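Citrate lyase, subunit 1 (Methanosaeta concilii, PDB 6HXI) probably catalyses, together with its partner subunit, the ATP- and coenzyme A-dependent cleavage of citrate into acetyl-CoA and oxaloacetate. Local coordinates at residues S191-F195 and Q227-W231. Residue numbers count along the deposited sequence, not the author numbering.
Sequences SDTGF and QKKRW
A helix that ends leaves carbonyl groups without the amide partners of the next turn, and side chains from a distant loop can supply the missing donors. Helix 173-192 follows this principle. It closes at D192; T193 is the first residue to leave helical angles, and G194, with phi/psi of 67/38°, turns the chain into strand 195-206. Facing this exit, 227-231 forms a single helix-like turn, held by W231 N to Q227 O at 2.9 Å, with T193 and Q227 closest in the backbone, their CA atoms 6.7 Å apart. The turn gathers three donors on one side. Q227, with chi1 and chi2 both m, sends NE2 to D192 O at 2.8 Å and, weakly, to E223 OE2. W231, chi1 m, brings its indole in edge-on, NE1 donating to T193 O at 2.9 Å. The extended R230 side chain (m, then t, t) carries NH1 to T193 OG1 at 2.7 Å, and that hydroxyl is also hydrogen-bonded to F189 O in the last helical turn, while R230 NH2 bonds Y22 OH. Two successive carbonyls and one hydroxyl are thus satisfied from the same loop. A CB on G194 would lie 3.4 Å from both W231 CZ2 and Q227 NE2, and the positive phi independently suits glycine. The F195 ring packs on A217 and L219. The arrangement is typical of a helix end whose last carbonyls meet side-chain donors from a sequence-distant loop, here joining the helix-to-strand junction of the ATP-grasp domain to the loop beyond strand 209-220.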
ATOM      1  N   SER C 191     -47.572   8.029 -41.121  1.00 47.32           N
ATOM      2  CA  SER C 191     -47.317   7.381 -39.839  1.00 47.60           C
ATOM      3  C   SER C 191     -45.856   7.135 -39.511  1.00 53.66           C
ATOM      4  O   SER C 191     -45.474   7.258 -38.351  1.00 53.78           O
ATOM      5  CB  SER C 191     -48.085   6.068 -39.762  1.00 51.33           C
ATOM      6  OG  SER C 191     -49.364   6.328 -39.212  1.00 67.02           O
ATOM      7  N   ASP C 192     -45.054   6.733 -40.501  1.00 52.00           N
ATOM      8  CA  ASP C 192     -43.647   6.421 -40.283  1.00 52.69           C
ATOM      9  C   ASP C 192     -42.699   7.597 -40.481  1.00 53.50           C
ATOM     10  O   ASP C 192     -41.574   7.541 -39.959  1.00 53.39           O
ATOM     11  CB  ASP C 192     -43.214   5.229 -41.153  1.00 57.66           C
ATOM     12  CG  ASP C 192     -43.987   3.930 -40.951  1.00 69.30           C
ATOM     13  OD1 ASP C 192     -44.597   3.759 -39.866  1.00 71.65           O
ATOM     14  OD2 ASP C 192     -43.951   3.072 -41.864  1.00 70.90           O
ATOM     15  N   THR C 193     -43.141   8.665 -41.197  1.00 46.76           N
ATOM     16  CA  THR C 193     -42.288   9.822 -41.490  1.00 46.08           C
ATOM     17  C   THR C 193     -42.593  11.063 -40.593  1.00 47.90           C
ATOM     18  O   THR C 193     -41.999  12.125 -40.800  1.00 48.96           O
ATOM     19  CB  THR C 193     -42.311  10.130 -42.994  1.00 50.66           C
ATOM     20  OG1 THR C 193     -42.422   8.895 -43.688  1.00 52.22           O
ATOM     21  CG2 THR C 193     -41.043  10.833 -43.482  1.00 48.79           C
ATOM     22  N   GLY C 194     -43.438  10.897 -39.578  1.00 41.60           N
ATOM     23  CA  GLY C 194     -43.716  11.939 -38.592  1.00 40.37           C
ATOM     24  C   GLY C 194     -44.453  13.175 -39.060  1.00 44.10           C
ATOM     25  O   GLY C 194     -44.165  14.285 -38.607  1.00 41.87           O
ATOM     26  N   PHE C 195     -45.428  12.978 -39.949  1.00 42.70           N
ATOM     27  CA  PHE C 195     -46.262  14.048 -40.469  1.00 43.70           C
ATOM     28  C   PHE C 195     -47.364  14.353 -39.491  1.00 48.07           C
ATOM     29  O   PHE C 195     -47.817  13.464 -38.771  1.00 48.43           O
ATOM     30  CB  PHE C 195     -46.886  13.651 -41.821  1.00 46.07           C
ATOM     31  CG  PHE C 195     -45.963  13.765 -43.006  1.00 48.58           C
ATOM     32  CD1 PHE C 195     -45.135  12.708 -43.367  1.00 52.55           C
ATOM     33  CD2 PHE C 195     -45.925  14.926 -43.764  1.00 52.07           C
ATOM     34  CE1 PHE C 195     -44.278  12.817 -44.463  1.00 55.38           C
ATOM     35  CE2 PHE C 195     -45.057  15.039 -44.846  1.00 57.06           C
ATOM     36  CZ  PHE C 195     -44.243  13.979 -45.193  1.00 55.84           C
ATOM     37  N   GLN C 227     -36.412  10.687 -36.999  1.00 44.24           N
ATOM     38  CA  GLN C 227     -36.437  10.922 -38.451  1.00 44.58           C
ATOM     39  C   GLN C 227     -35.147  11.451 -39.056  1.00 53.38           C
ATOM     40  O   GLN C 227     -35.203  12.113 -40.090  1.00 53.39           O
ATOM     41  CB  GLN C 227     -37.602  11.871 -38.808  1.00 44.66           C
ATOM     42  CG  GLN C 227     -39.005  11.429 -38.338  1.00 46.86           C
ATOM     43  CD  GLN C 227     -39.510  10.171 -38.987  1.00 56.68           C
ATOM     44  OE1 GLN C 227     -39.064   9.773 -40.066  1.00 53.50           O
ATOM     45  NE2 GLN C 227     -40.488   9.543 -38.352  1.00 45.17           N
ATOM     46  N   LYS C 228     -33.984  11.136 -38.454  1.00 54.32           N
ATOM     47  CA  LYS C 228     -32.681  11.649 -38.896  1.00 56.78           C
ATOM     48  C   LYS C 228     -32.319  11.279 -40.327  1.00 62.22           C
ATOM     49  O   LYS C 228     -31.677  12.081 -40.998  1.00 63.91           O
ATOM     50  CB  LYS C 228     -31.557  11.263 -37.927  1.00 61.47           C
ATOM     51  CG  LYS C 228     -31.662  11.953 -36.560  1.00 75.27           C
ATOM     52  CD  LYS C 228     -30.509  11.547 -35.640  1.00 85.60           C
ATOM     53  CE  LYS C 228     -30.855  11.713 -34.181  1.00 89.11           C
ATOM     54  NZ  LYS C 228     -29.647  11.672 -33.311  1.00101.00           N
ATOM     55  N   LYS C 229     -32.749  10.096 -40.801  1.00 63.04           N
ATOM     56  CA  LYS C 229     -32.457   9.658 -42.165  1.00 63.29           C
ATOM     57  C   LYS C 229     -33.503  10.142 -43.184  1.00 65.72           C
ATOM     58  O   LYS C 229     -33.119  10.569 -44.276  1.00 66.22           O
ATOM     59  CB  LYS C 229     -32.222   8.137 -42.253  1.00 66.93           C
ATOM     60  CG  LYS C 229     -33.290   7.264 -41.616  1.00 93.49           C
ATOM     61  CD  LYS C 229     -33.099   5.790 -41.996  1.00111.76           C
ATOM     62  CE  LYS C 229     -34.320   4.961 -41.667  1.00127.26           C
ATOM     63  NZ  LYS C 229     -34.326   3.661 -42.389  1.00137.37           N
ATOM     64  N   ARG C 230     -34.808  10.101 -42.833  1.00 59.28           N
ATOM     65  CA  ARG C 230     -35.853  10.531 -43.762  1.00 57.12           C
ATOM     66  C   ARG C 230     -35.875  12.054 -43.956  1.00 59.78           C
ATOM     67  O   ARG C 230     -36.056  12.505 -45.083  1.00 61.33           O
ATOM     68  CB  ARG C 230     -37.228   9.967 -43.376  1.00 53.50           C
ATOM     69  CG  ARG C 230     -37.314   8.453 -43.548  1.00 59.86           C
ATOM     70  CD  ARG C 230     -38.725   7.912 -43.371  1.00 62.95           C
ATOM     71  NE  ARG C 230     -38.820   6.488 -43.712  1.00 62.36           N
ATOM     72  CZ  ARG C 230     -39.955   5.848 -43.977  1.00 72.73           C
ATOM     73  NH1 ARG C 230     -41.115   6.495 -43.951  1.00 55.96           N
ATOM     74  NH2 ARG C 230     -39.939   4.561 -44.289  1.00 56.93           N
ATOM     75  N   TRP C 231     -35.620  12.838 -42.899  1.00 54.19           N
ATOM     76  CA  TRP C 231     -35.620  14.309 -42.966  1.00 53.14           C
ATOM     77  C   TRP C 231     -34.242  14.908 -43.329  1.00 59.79           C
ATOM     78  O   TRP C 231     -34.102  16.139 -43.316  1.00 58.46           O
ATOM     79  CB  TRP C 231     -36.083  14.925 -41.624  1.00 50.10           C
ATOM     80  CG  TRP C 231     -37.480  14.620 -41.172  1.00 49.87           C
ATOM     81  CD1 TRP C 231     -38.363  13.734 -41.723  1.00 52.71           C
ATOM     82  CD2 TRP C 231     -38.148  15.203 -40.044  1.00 48.77           C
ATOM     83  NE1 TRP C 231     -39.539  13.734 -41.008  1.00 51.78           N
ATOM     84  CE2 TRP C 231     -39.438  14.632 -39.976  1.00 52.40           C
ATOM     85  CE3 TRP C 231     -37.794  16.182 -39.104  1.00 48.78           C
ATOM     86  CZ2 TRP C 231     -40.359  14.982 -38.983  1.00 51.00           C
ATOM     87  CZ3 TRP C 231     -38.711  16.526 -38.126  1.00 49.38           C
ATOM     88  CH2 TRP C 231     -39.971  15.921 -38.065  1.00 49.76           C
TER